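Local coordinates for aldo-keto reductase family 1 member C1 (PDB 1QWK), which probably acts as an NADPH-dependent aldose reductase, reducing carbonyl substrates in the manner of the aldo-keto reductase family, at residues Thr23-Ser27 with Pro262-Gln266; Ser129-Asp133 with Gln159-Ala163; Leu178-Gln184 with Tyr252-Cys258; Lys243-Gln247 with Glu272-Asp278. All blocks are in the same frame, centred on the assembly; numbering follows the deposited sequence.

Interaction 1: Thr23-Ser27 with Pro262-Gln266; sequences TWQSS and PKSIQ
Lys263 lays its aliphatic chain obliquely past the indole of Trp24, and this is the close-packed part of the contact. Its CB sits 3.3 Å from Trp24 NE1, and further along, Lys263 CD comes within 3.4 Å of Trp24 CZ2. The chain is extended beyond CG, and its CD also runs alongside Gln25 CG, which in turn lies over the centre of one indole face. A second close approach is made by the methyl CG2 of Ile265, 3.0 Å from Ser26 OG. Between the loops, one bridging water accepts from Gln25 N, bonds to Ser26 OG at 2.8 Å and donates to Lys263 O at 3.1 Å. The solvent side is that of the exposed Gln25 and the partly exposed Lys263. A serine in place of Trp24 would probably leave the Lys263 chain without the indole it packs along, and Gln25 CG without the ring beneath it. The indole also touches Tyr52, the predicted proton donor, and meets the ring of Phe299 steeply, so the contact borders the probable active site. Both segments are loops at the C-terminal ends of TIM-barrel strands: 23-27 joins strand 21-22 to helix 28-41, as 262-266 joins strand 259-261 to helix 267-274.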
loop_
_atom_site.group_PDB
_atom_site.type_symbol
_atom_site.label_atom_id
_atom_site.label_comp_id
_atom_site.label_asym_id
_atom_site.label_seq_id
_atom_site.Cartn_x
_atom_site.Cartn_y
_atom_site.Cartn_z
ATOM N N THR A 23 -2.887 0.726 -6.992
ATOM C CA THR A 23 -2.959 1.394 -8.290
ATOM C C THR A 23 -1.780 2.295 -8.671
ATOM O O THR A 23 -1.848 2.982 -9.685
ATOM C CB THR A 23 -4.253 2.246 -8.404
ATOM O OG1 THR A 23 -4.205 3.327 -7.464
ATOM C CG2 THR A 23 -5.484 1.389 -8.123
ATOM N N TRP A 24 -0.699 2.282 -7.896
ATOM C CA TRP A 24 0.435 3.151 -8.211
ATOM C C TRP A 24 1.080 2.910 -9.581
ATOM O O TRP A 24 1.834 3.752 -10.073
ATOM C CB TRP A 24 1.503 3.063 -7.112
ATOM C CG TRP A 24 2.205 1.746 -6.999
ATOM C CD1 TRP A 24 1.708 0.587 -6.477
ATOM C CD2 TRP A 24 3.551 1.464 -7.399
ATOM N NE1 TRP A 24 2.667 -0.402 -6.523
ATOM C CE2 TRP A 24 3.807 0.112 -7.084
ATOM C CE3 TRP A 24 4.568 2.226 -7.991
ATOM C CZ2 TRP A 24 5.040 -0.497 -7.343
ATOM C CZ3 TRP A 24 5.795 1.620 -8.249
ATOM C CH2 TRP A 24 6.018 0.271 -7.923
ATOM N N GLN A 25 0.779 1.770 -10.195
ATOM C CA GLN A 25 1.326 1.428 -11.508
ATOM C C GLN A 25 0.232 1.357 -12.568
ATOM O O GLN A 25 0.344 0.597 -13.530
ATOM C CB GLN A 25 2.037 0.075 -11.446
ATOM C CG GLN A 25 3.472 0.129 -10.964
ATOM C CD GLN A 25 4.390 0.784 -11.976
ATOM O OE1 GLN A 25 4.402 0.408 -13.149
ATOM N NE2 GLN A 25 5.167 1.764 -11.530
ATOM N N SER A 26 -0.825 2.145 -12.395
ATOM C CA SER A 26 -1.935 2.135 -13.341
ATOM C C SER A 26 -2.312 3.518 -13.850
ATOM O O SER A 26 -2.501 4.449 -13.068
ATOM C CB SER A 26 -3.167 1.495 -12.694
ATOM O OG SER A 26 -2.890 0.179 -12.247
ATOM N N SER A 27 -2.420 3.647 -15.167
ATOM C CA SER A 27 -2.806 4.913 -15.781
ATOM C C SER A 27 -4.329 5.004 -15.674
ATOM O O SER A 27 -4.994 4.007 -15.397
ATOM C CB SER A 27 -2.399 4.926 -17.251
ATOM O OG SER A 27 -3.104 3.928 -17.966
ATOM N N PRO A 262 -0.999 -5.872 -3.843
ATOM C CA PRO A 262 -0.330 -6.271 -5.088
ATOM C C PRO A 262 -0.631 -5.239 -6.186
ATOM O O PRO A 262 -1.778 -4.807 -6.335
ATOM C CB PRO A 262 -0.938 -7.646 -5.378
ATOM C CG PRO A 262 -2.295 -7.574 -4.723
ATOM C CD PRO A 262 -1.968 -6.893 -3.413
ATOM N N LYS A 263 0.401 -4.861 -6.945
ATOM C CA LYS A 263 0.294 -3.850 -8.009
ATOM C C LYS A 263 -0.147 -4.342 -9.388
ATOM O O LYS A 263 -0.442 -3.533 -10.272
ATOM C CB LYS A 263 1.635 -3.121 -8.175
ATOM C CG LYS A 263 2.763 -4.006 -8.713
ATOM C CD LYS A 263 4.023 -3.209 -9.029
ATOM C CE LYS A 263 5.143 -4.104 -9.548
ATOM N NZ LYS A 263 6.373 -3.330 -9.906
ATOM N N SER A 264 -0.176 -5.654 -9.578
ATOM C CA SER A 264 -0.572 -6.236 -10.857
ATOM C C SER A 264 -1.762 -5.505 -11.482
ATOM O O SER A 264 -2.712 -5.146 -10.789
ATOM C CB SER A 264 -0.914 -7.713 -10.670
ATOM O OG SER A 264 0.198 -8.424 -10.150
ATOM N N ILE A 265 -1.699 -5.279 -12.794
ATOM C CA ILE A 265 -2.775 -4.595 -13.508
ATOM C C ILE A 265 -3.383 -5.501 -14.578
ATOM O O ILE A 265 -4.452 -5.215 -15.114
ATOM C CB ILE A 265 -2.275 -3.309 -14.194
ATOM C CG1 ILE A 265 -1.250 -3.656 -15.275
ATOM C CG2 ILE A 265 -1.652 -2.382 -13.164
ATOM C CD1 ILE A 265 -0.790 -2.459 -16.084
ATOM N N GLN A 266 -2.686 -6.588 -14.889
ATOM C CA GLN A 266 -3.158 -7.542 -15.883
ATOM C C GLN A 266 -4.270 -8.393 -15.283
ATOM O O GLN A 266 -4.161 -8.855 -14.148
ATOM C CB GLN A 266 -2.001 -8.431 -16.336
ATOM C CG GLN A 266 -0.915 -7.686 -17.088
ATOM C CD GLN A 266 0.353 -8.504 -17.244
ATOM O OE1 GLN A 266 1.115 -8.677 -16.289
ATOM N NE2 GLN A 266 0.577 -9.025 -18.447
HETATM O O HOH W 1 -0.916 -0.438 -10.403
#

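Interaction 2: Ser129-Asp133 with Gln159-Ala163; sequences SPVED and QISRA
Val131 and Arg162 meet where two helices on the outside of the TIM barrel pack, the first turn of helix 131-143 against helix 157-164. Together with Glu132 they supply most of the buried surface. The methyl CG2 of Val131 rests over the centre of one guanidinium face, 3.5 Å from Arg162 CZ, while its other methyl, CG1, turns to the Gln159 side chain. Glu132 takes the edge of the same guanidinium in a side-on salt bridge. Arg162 NE gives a nearly straight bond (168°) to Glu132 OE2 at 2.9 Å, and Arg162 NH2 reaches Glu132 OE1 at 2.8 Å on its syn side, along a more bent path. The two flat groups are not coplanar, their planes standing 56° apart, and OE2 is approached from above the carboxylate plane. Arg162 bends at chi3 (57°), which brings its guanidinium back across Val131. Arg162 NH2 has a second anionic partner in Glu309, whose carboxylate also accepts from Val131 N and whose carbonyl accepts from Gln159 NE2; the C-terminal part of the chain is thus tied to both helices. A water completes the link by donating to Glu132 OE2 at 3.1 Å and to Arg162 O at 2.8 Å.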
loop_
_atom_site.group_PDB
_atom_site.type_symbol
_atom_site.label_atom_id
_atom_site.label_comp_id
_atom_site.label_asym_id
_atom_site.label_seq_id
_atom_site.Cartn_x
_atom_site.Cartn_y
_atom_site.Cartn_z
ATOM N N SER A 129 7.953 21.335 8.166
ATOM C CA SER A 129 6.803 21.209 9.048
ATOM C C SER A 129 6.948 19.897 9.813
ATOM O O SER A 129 6.894 18.816 9.228
ATOM C CB SER A 129 5.510 21.203 8.230
ATOM O OG SER A 129 4.378 21.228 9.090
ATOM N N PRO A 130 7.141 19.970 11.138
ATOM C CA PRO A 130 7.294 18.744 11.929
ATOM C C PRO A 130 6.124 17.782 11.760
ATOM O O PRO A 130 4.989 18.209 11.540
ATOM C CB PRO A 130 7.425 19.269 13.359
ATOM C CG PRO A 130 6.614 20.530 13.329
ATOM C CD PRO A 130 7.021 21.151 12.014
ATOM N N VAL A 131 6.400 16.486 11.856
ATOM C CA VAL A 131 5.345 15.490 11.696
ATOM C C VAL A 131 4.221 15.714 12.702
ATOM O O VAL A 131 3.086 15.291 12.473
ATOM C CB VAL A 131 5.886 14.033 11.832
ATOM C CG1 VAL A 131 6.804 13.707 10.661
ATOM C CG2 VAL A 131 6.615 13.857 13.147
ATOM N N GLU A 132 4.528 16.379 13.813
ATOM C CA GLU A 132 3.496 16.650 14.807
ATOM C C GLU A 132 2.452 17.594 14.212
ATOM O O GLU A 132 1.253 17.408 14.418
ATOM C CB GLU A 132 4.097 17.266 16.076
ATOM C CG GLU A 132 4.906 16.283 16.913
ATOM C CD GLU A 132 6.388 16.336 16.617
ATOM O OE1 GLU A 132 6.767 16.847 15.537
ATOM O OE2 GLU A 132 7.176 15.856 17.463
ATOM N N ASP A 133 2.908 18.600 13.470
ATOM C CA ASP A 133 1.992 19.552 12.852
ATOM C C ASP A 133 1.207 18.893 11.728
ATOM O O ASP A 133 0.032 19.206 11.505
ATOM C CB ASP A 133 2.757 20.769 12.321
ATOM C CG ASP A 133 3.300 21.646 13.436
ATOM O OD1 ASP A 133 2.765 21.576 14.568
ATOM O OD2 ASP A 133 4.246 22.420 13.181
ATOM N N GLN A 159 9.059 8.915 14.103
ATOM C CA GLN A 159 8.085 9.887 13.617
ATOM C C GLN A 159 6.680 9.474 14.045
ATOM O O GLN A 159 5.869 10.313 14.451
ATOM C CB GLN A 159 8.180 10.017 12.089
ATOM C CG GLN A 159 9.507 10.641 11.640
ATOM C CD GLN A 159 9.715 10.608 10.140
ATOM O OE1 GLN A 159 9.563 9.563 9.505
ATOM N NE2 GLN A 159 10.095 11.746 9.568
ATOM N N ILE A 160 6.385 8.181 13.965
ATOM C CA ILE A 160 5.073 7.707 14.382
ATOM C C ILE A 160 4.900 7.930 15.885
ATOM O O ILE A 160 3.834 8.355 16.337
ATOM C CB ILE A 160 4.874 6.218 14.040
ATOM C CG1 ILE A 160 4.848 6.057 12.518
ATOM C CG2 ILE A 160 3.574 5.702 14.661
ATOM C CD1 ILE A 160 4.753 4.617 12.034
ATOM N N SER A 161 5.948 7.656 16.660
ATOM C CA SER A 161 5.886 7.853 18.108
ATOM C C SER A 161 5.613 9.319 18.442
ATOM O O SER A 161 4.866 9.620 19.370
ATOM C CB SER A 161 7.198 7.421 18.772
ATOM O OG SER A 161 7.394 6.028 18.664
ATOM N N ARG A 162 6.227 10.228 17.690
ATOM C CA ARG A 162 6.028 11.653 17.927
ATOM C C ARG A 162 4.581 12.043 17.650
ATOM O O ARG A 162 4.022 12.911 18.324
ATOM C CB ARG A 162 6.986 12.471 17.062
ATOM C CG ARG A 162 8.435 12.413 17.541
ATOM C CD ARG A 162 9.401 12.876 16.460
ATOM N NE ARG A 162 9.115 14.221 15.980
ATOM C CZ ARG A 162 9.543 14.699 14.817
ATOM N NH1 ARG A 162 10.280 13.933 14.018
ATOM N NH2 ARG A 162 9.225 15.933 14.444
ATOM N N ALA A 163 3.969 11.396 16.662
ATOM C CA ALA A 163 2.576 11.681 16.326
ATOM C C ALA A 163 1.660 11.133 17.419
ATOM O O ALA A 163 0.710 11.801 17.838
ATOM C CB ALA A 163 2.220 11.055 14.979
HETATM O O HOH W 2 5.690 14.518 19.820
#

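Interaction 3: Leu178-Gln184 with Tyr252-Cys258; sequences LHLYFPQ and YALDRGC
A Schellman motif ends helix 245-255 of the TIM barrel, with Gly257 at positive phi, and the last turns of that helix pack against the loop that follows strand 173-177. Arg256 makes the polar link. Its NH1 and NH2 close end-on upon one acceptor, Pro183 O, each at 3.0 Å, and the oxygen lies in the guanidinium plane. NH1 arrives in the carbonyl plane on a lone pair, whereas NH2 stands above that plane. Arg256 CG, set beside the backbone N by chi1 (-81°), lies over one face of the Tyr252 ring toward its rim; bends at chi2 and chi3 then turn the guanidinium toward Pro183 O. The opposite face receives the methyl CD1 of Leu180 in a CH-pi contact, 4.0 Å from the ring centroid, leaving the ring sandwiched. Pro183 CB approaches Tyr252 OH at 3.9 Å, and that hydroxyl is hydrogen-bonded to Glu290. Leu178 and Cys258, both buried, touch through CD1 and SG at 3.8 Å. A methionine in place of Arg256 would probably leave Pro183 O without these two donors and free the loop to shift against the helix end. Around the contact, helix 185-193 lends Val188 to both Leu178 and Arg256, helix 283-289 packs Leu289 on Leu180 and Tyr252, and Leu178 makes backbone bonds with Tyr201, at the end of strand 197-201.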
loop_
_atom_site.group_PDB
_atom_site.type_symbol
_atom_site.label_atom_id
_atom_site.label_comp_id
_atom_site.label_asym_id
_atom_site.label_seq_id
_atom_site.Cartn_x
_atom_site.Cartn_y
_atom_site.Cartn_z
ATOM N N LEU A 178 7.257 -3.695 2.109
ATOM C CA LEU A 178 7.437 -4.898 2.903
ATOM C C LEU A 178 7.262 -6.134 2.037
ATOM O O LEU A 178 6.221 -6.337 1.416
ATOM C CB LEU A 178 6.443 -4.935 4.075
ATOM C CG LEU A 178 6.683 -5.992 5.165
ATOM C CD1 LEU A 178 5.984 -5.563 6.449
ATOM C CD2 LEU A 178 6.191 -7.366 4.708
ATOM N N HIS A 179 8.308 -6.947 1.986
ATOM C CA HIS A 179 8.296 -8.184 1.220
ATOM C C HIS A 179 9.371 -9.089 1.801
ATOM O O HIS A 179 10.116 -8.669 2.684
ATOM C CB HIS A 179 8.526 -7.926 -0.281
ATOM C CG HIS A 179 9.686 -7.028 -0.586
ATOM N ND1 HIS A 179 9.633 -5.661 -0.422
ATOM C CD2 HIS A 179 10.918 -7.298 -1.082
ATOM C CE1 HIS A 179 10.779 -5.127 -0.808
ATOM N NE2 HIS A 179 11.575 -6.099 -1.214
ATOM N N LEU A 180 9.443 -10.330 1.334
ATOM C CA LEU A 180 10.416 -11.275 1.876
ATOM C C LEU A 180 11.838 -10.743 1.964
ATOM O O LEU A 180 12.513 -10.936 2.979
ATOM C CB LEU A 180 10.417 -12.570 1.066
ATOM C CG LEU A 180 11.336 -13.670 1.620
ATOM C CD1 LEU A 180 10.945 -14.005 3.056
ATOM C CD2 LEU A 180 11.230 -14.899 0.732
ATOM N N TYR A 181 12.290 -10.071 0.910
ATOM C CA TYR A 181 13.642 -9.530 0.887
ATOM C C TYR A 181 13.787 -8.127 1.497
ATOM O O TYR A 181 14.711 -7.388 1.174
ATOM C CB TYR A 181 14.195 -9.586 -0.544
ATOM C CG TYR A 181 14.690 -10.970 -0.948
ATOM C CD1 TYR A 181 14.445 -12.090 -0.142
ATOM C CD2 TYR A 181 15.420 -11.156 -2.124
ATOM C CE1 TYR A 181 14.918 -13.356 -0.499
ATOM C CE2 TYR A 181 15.897 -12.419 -2.489
ATOM C CZ TYR A 181 15.645 -13.511 -1.671
ATOM O OH TYR A 181 16.126 -14.753 -2.014
ATOM N N PHE A 182 12.852 -7.782 2.383
ATOM C CA PHE A 182 12.849 -6.521 3.138
ATOM C C PHE A 182 11.694 -6.678 4.128
ATOM O O PHE A 182 10.681 -5.968 4.054
ATOM C CB PHE A 182 12.622 -5.300 2.238
ATOM C CG PHE A 182 12.954 -3.998 2.917
ATOM C CD1 PHE A 182 14.242 -3.764 3.408
ATOM C CD2 PHE A 182 11.977 -3.028 3.114
ATOM C CE1 PHE A 182 14.547 -2.583 4.085
ATOM C CE2 PHE A 182 12.270 -1.840 3.789
ATOM C CZ PHE A 182 13.559 -1.613 4.280
ATOM N N PRO A 183 11.844 -7.629 5.069
ATOM C CA PRO A 183 10.917 -8.028 6.133
ATOM C C PRO A 183 10.359 -6.973 7.073
ATOM O O PRO A 183 9.246 -7.124 7.574
ATOM C CB PRO A 183 11.705 -9.084 6.910
ATOM C CG PRO A 183 12.664 -9.607 5.942
ATOM C CD PRO A 183 13.108 -8.377 5.205
ATOM N N GLN A 184 11.137 -5.929 7.340
ATOM C CA GLN A 184 10.701 -4.873 8.247
ATOM C C GLN A 184 10.241 -5.448 9.596
ATOM O O GLN A 184 9.184 -5.079 10.113
ATOM C CB GLN A 184 9.563 -4.077 7.599
ATOM C CG GLN A 184 9.985 -3.324 6.339
ATOM C CD GLN A 184 10.160 -1.834 6.570
ATOM O OE1 GLN A 184 10.801 -1.408 7.534
ATOM N NE2 GLN A 184 9.600 -1.030 5.676
ATOM N N TYR A 252 2.918 -14.917 2.608
ATOM C CA TYR A 252 3.973 -14.652 3.580
ATOM C C TYR A 252 3.645 -13.358 4.325
ATOM O O TYR A 252 3.635 -13.320 5.555
ATOM C CB TYR A 252 5.319 -14.501 2.869
ATOM C CG TYR A 252 6.382 -13.855 3.729
ATOM C CD1 TYR A 252 7.034 -14.575 4.729
ATOM C CD2 TYR A 252 6.709 -12.504 3.565
ATOM C CE1 TYR A 252 7.985 -13.966 5.547
ATOM C CE2 TYR A 252 7.655 -11.885 4.378
ATOM C CZ TYR A 252 8.287 -12.622 5.365
ATOM O OH TYR A 252 9.218 -12.010 6.173
ATOM N N ALA A 253 3.378 -12.296 3.571
ATOM C CA ALA A 253 3.057 -11.008 4.177
ATOM C C ALA A 253 1.781 -11.078 5.013
ATOM O O ALA A 253 1.705 -10.495 6.094
ATOM C CB ALA A 253 2.920 -9.940 3.096
ATOM N N LEU A 254 0.775 -11.787 4.514
ATOM C CA LEU A 254 -0.481 -11.911 5.249
ATOM C C LEU A 254 -0.267 -12.594 6.593
ATOM O O LEU A 254 -0.773 -12.140 7.617
ATOM C CB LEU A 254 -1.502 -12.704 4.433
ATOM C CG LEU A 254 -2.163 -11.951 3.280
ATOM C CD1 LEU A 254 -3.000 -12.909 2.446
ATOM C CD2 LEU A 254 -3.035 -10.829 3.845
ATOM N N ASP A 255 0.492 -13.682 6.593
ATOM C CA ASP A 255 0.719 -14.392 7.833
ATOM C C ASP A 255 1.717 -13.711 8.770
ATOM O O ASP A 255 1.896 -14.137 9.916
ATOM C CB ASP A 255 1.077 -15.850 7.540
ATOM C CG ASP A 255 -0.134 -16.641 7.061
ATOM O OD1 ASP A 255 -1.240 -16.368 7.573
ATOM O OD2 ASP A 255 -0.005 -17.523 6.189
ATOM N N ARG A 256 2.346 -12.643 8.285
ATOM C CA ARG A 256 3.267 -11.844 9.102
ATOM C C ARG A 256 2.358 -10.878 9.880
ATOM O O ARG A 256 2.803 -10.174 10.792
ATOM C CB ARG A 256 4.229 -11.023 8.223
ATOM C CG ARG A 256 5.451 -11.764 7.656
ATOM C CD ARG A 256 6.535 -12.004 8.711
ATOM N NE ARG A 256 6.890 -10.776 9.427
ATOM C CZ ARG A 256 7.545 -9.746 8.895
ATOM N NH1 ARG A 256 7.938 -9.774 7.628
ATOM N NH2 ARG A 256 7.784 -8.668 9.629
ATOM N N GLY A 257 1.081 -10.848 9.491
ATOM C CA GLY A 257 0.103 -9.993 10.145
ATOM C C GLY A 257 -0.125 -8.666 9.448
ATOM O O GLY A 257 -0.515 -7.688 10.087
ATOM N N CYS A 258 0.097 -8.630 8.137
ATOM C CA CYS A 258 -0.070 -7.395 7.373
ATOM C C CYS A 258 -1.152 -7.481 6.312
ATOM O O CYS A 258 -1.578 -8.568 5.925
ATOM C CB CYS A 258 1.231 -7.030 6.654
ATOM S SG CYS A 258 2.689 -6.916 7.692
#

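Interaction 4: Lys243-Gln247 with Glu272-Asp278; sequences KTPAQ and ENFEVFD
The backbones come nearest at Gln247 and Val276, whose CA atoms are 5.8 Å apart, where the start of helix 245-255 meets the chain leaving helix 267-274 through an inverse gamma turn centred on Glu275. Gln247 reaches the last turn of helix 267-274 with its amide: NE2 donates to Glu272 O at 3.0 Å along a straight path (178°), with the acceptor in the amide plane. Glu272 O also receives Glu275 N from the opposite face of its carbonyl plane, so this oxygen is gripped twice at the helix end. Nearer the backbone, Gln247 CB touches the Val276 methyl CG1. The other end of the same amide serves the helix start. Thr244 and Gln247 form a capping box, in which Gln247 OE1 accepts from Thr244 N at 2.9 Å and Thr244 OG1 accepts from Gln247 N at 3.2 Å. That hydroxyl holds its place because chi1 is 70°, OG1 lying between the backbone N and the carbonyl carbon, and it donates a hydrogen bond to Glu272 OE2 at 2.8 Å, on the anti side of the carboxylate. The extended Glu272 chain carries OE2 on to the methyl of Ala246 as well. At the outer end Lys243, bent at chi2 and chi3, brings NZ to Glu275 O at 2.8 Å and into a salt bridge with Asp278, whose OD1 it meets at 3.0 Å on the syn side and whose OD2 by a weak bond. At the end of the turn, Val276 O accepts from Arg251 NH1 of helix 245-255.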
loop_
_atom_site.group_PDB
_atom_site.type_symbol
_atom_site.label_atom_id
_atom_site.label_comp_id
_atom_site.label_asym_id
_atom_site.label_seq_id
_atom_site.Cartn_x
_atom_site.Cartn_y
_atom_site.Cartn_z
ATOM N N LYS A 243 1.022 -23.923 -5.208
ATOM C CA LYS A 243 0.655 -22.517 -5.368
ATOM C C LYS A 243 1.777 -21.865 -6.175
ATOM O O LYS A 243 2.841 -22.461 -6.352
ATOM C CB LYS A 243 0.528 -21.829 -3.999
ATOM C CG LYS A 243 -0.511 -22.457 -3.069
ATOM C CD LYS A 243 -1.929 -22.364 -3.637
ATOM C CE LYS A 243 -2.425 -20.928 -3.683
ATOM N NZ LYS A 243 -3.800 -20.847 -4.257
ATOM N N THR A 244 1.550 -20.655 -6.677
ATOM C CA THR A 244 2.591 -19.982 -7.446
ATOM C C THR A 244 3.499 -19.207 -6.503
ATOM O O THR A 244 3.114 -18.897 -5.372
ATOM C CB THR A 244 2.008 -18.981 -8.466
ATOM O OG1 THR A 244 1.460 -17.860 -7.764
ATOM C CG2 THR A 244 0.910 -19.637 -9.297
ATOM N N PRO A 245 4.728 -18.903 -6.947
ATOM C CA PRO A 245 5.680 -18.152 -6.123
ATOM C C PRO A 245 5.081 -16.836 -5.631
ATOM O O PRO A 245 5.285 -16.442 -4.483
ATOM C CB PRO A 245 6.849 -17.937 -7.073
ATOM C CG PRO A 245 6.856 -19.231 -7.848
ATOM C CD PRO A 245 5.387 -19.434 -8.157
ATOM N N ALA A 246 4.347 -16.158 -6.510
ATOM C CA ALA A 246 3.715 -14.897 -6.144
ATOM C C ALA A 246 2.700 -15.102 -5.020
ATOM O O ALA A 246 2.659 -14.329 -4.060
ATOM C CB ALA A 246 3.030 -14.271 -7.360
ATOM N N GLN A 247 1.880 -16.139 -5.128
ATOM C CA GLN A 247 0.889 -16.399 -4.090
ATOM C C GLN A 247 1.571 -16.698 -2.758
ATOM O O GLN A 247 1.065 -16.332 -1.697
ATOM C CB GLN A 247 -0.028 -17.545 -4.527
ATOM C CG GLN A 247 -0.766 -17.202 -5.813
ATOM C CD GLN A 247 -1.527 -18.366 -6.408
ATOM O OE1 GLN A 247 -1.091 -19.513 -6.336
ATOM N NE2 GLN A 247 -2.663 -18.070 -7.026
ATOM N N GLU A 272 -4.992 -14.024 -10.137
ATOM C CA GLU A 272 -4.020 -14.912 -9.506
ATOM C C GLU A 272 -3.672 -14.459 -8.088
ATOM O O GLU A 272 -3.645 -15.267 -7.166
ATOM C CB GLU A 272 -2.736 -14.964 -10.337
ATOM C CG GLU A 272 -1.711 -15.984 -9.838
ATOM C CD GLU A 272 -0.325 -15.765 -10.428
ATOM O OE1 GLU A 272 -0.232 -15.448 -11.632
ATOM O OE2 GLU A 272 0.670 -15.925 -9.690
ATOM N N ASN A 273 -3.406 -13.166 -7.924
ATOM C CA ASN A 273 -3.034 -12.631 -6.622
ATOM C C ASN A 273 -4.122 -12.762 -5.556
ATOM O O ASN A 273 -3.827 -12.712 -4.365
ATOM C CB ASN A 273 -2.619 -11.160 -6.744
ATOM C CG ASN A 273 -1.399 -10.960 -7.634
ATOM O OD1 ASN A 273 -0.568 -11.854 -7.781
ATOM N ND2 ASN A 273 -1.280 -9.772 -8.216
ATOM N N PHE A 274 -5.374 -12.926 -5.977
ATOM C CA PHE A 274 -6.478 -13.048 -5.025
ATOM C C PHE A 274 -6.631 -14.467 -4.488
ATOM O O PHE A 274 -7.263 -14.686 -3.451
ATOM C CB PHE A 274 -7.796 -12.616 -5.683
ATOM C CG PHE A 274 -8.925 -12.413 -4.706
ATOM C CD1 PHE A 274 -8.925 -11.317 -3.843
ATOM C CD2 PHE A 274 -9.980 -13.319 -4.641
ATOM C CE1 PHE A 274 -9.956 -11.124 -2.927
ATOM C CE2 PHE A 274 -11.020 -13.137 -3.726
ATOM C CZ PHE A 274 -11.006 -12.033 -2.867
ATOM N N GLU A 275 -6.051 -15.436 -5.193
ATOM C CA GLU A 275 -6.152 -16.842 -4.785
ATOM C C GLU A 275 -5.117 -17.219 -3.735
ATOM O O GLU A 275 -4.267 -18.072 -3.968
ATOM C CB GLU A 275 -5.998 -17.742 -6.011
ATOM C CG GLU A 275 -7.051 -17.484 -7.071
ATOM C CD GLU A 275 -8.458 -17.725 -6.562
ATOM O OE1 GLU A 275 -8.769 -18.879 -6.191
ATOM O OE2 GLU A 275 -9.258 -16.761 -6.528
ATOM N N VAL A 276 -5.213 -16.594 -2.568
ATOM C CA VAL A 276 -4.269 -16.863 -1.498
ATOM C C VAL A 276 -4.970 -17.187 -0.187
ATOM O O VAL A 276 -4.369 -17.096 0.883
ATOM C CB VAL A 276 -3.335 -15.653 -1.287
ATOM C CG1 VAL A 276 -2.525 -15.394 -2.556
ATOM C CG2 VAL A 276 -4.154 -14.425 -0.935
ATOM N N PHE A 277 -6.239 -17.580 -0.272
ATOM C CA PHE A 277 -7.007 -17.892 0.929
ATOM C C PHE A 277 -7.334 -19.371 1.114
ATOM O O PHE A 277 -8.143 -19.729 1.971
ATOM C CB PHE A 277 -8.293 -17.063 0.934
ATOM C CG PHE A 277 -8.051 -15.578 0.991
ATOM C CD1 PHE A 277 -7.544 -14.988 2.148
ATOM C CD2 PHE A 277 -8.302 -14.773 -0.118
ATOM C CE1 PHE A 277 -7.290 -13.620 2.203
ATOM C CE2 PHE A 277 -8.051 -13.401 -0.076
ATOM C CZ PHE A 277 -7.544 -12.824 1.089
ATOM N N ASP A 278 -6.686 -20.229 0.331
ATOM C CA ASP A 278 -6.923 -21.663 0.425
ATOM C C ASP A 278 -5.784 -22.386 1.140
ATOM O O ASP A 278 -5.705 -23.614 1.115
ATOM C CB ASP A 278 -7.121 -22.248 -0.972
ATOM C CG ASP A 278 -5.898 -22.086 -1.844
ATOM O OD1 ASP A 278 -5.078 -21.189 -1.555
ATOM O OD2 ASP A 278 -5.763 -22.848 -2.824
#

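All four contacts belong to one TIM barrel. Interaction 1 pairs the loops after its first and last strands, bringing together parts of the chain 235 residues apart, and both segments of interactions 2 and 3 fall between its own in sequence. Interaction 4 alternates with interactions 1 and 3 along the chain and touches both: Ser264 meets Asn273, and Leu254 of helix 245-255, which interactions 3 and 4 share, packs on Val276. Its centre lies about 15 Å from that of interaction 3, about 17 Å from that of interaction 1 and about 37 Å from that of interaction 2. Interactions 1, 3 and 4 thus follow one another through helices 245-255 and 267-274, while interaction 2 joins two neighbouring helices on the far side.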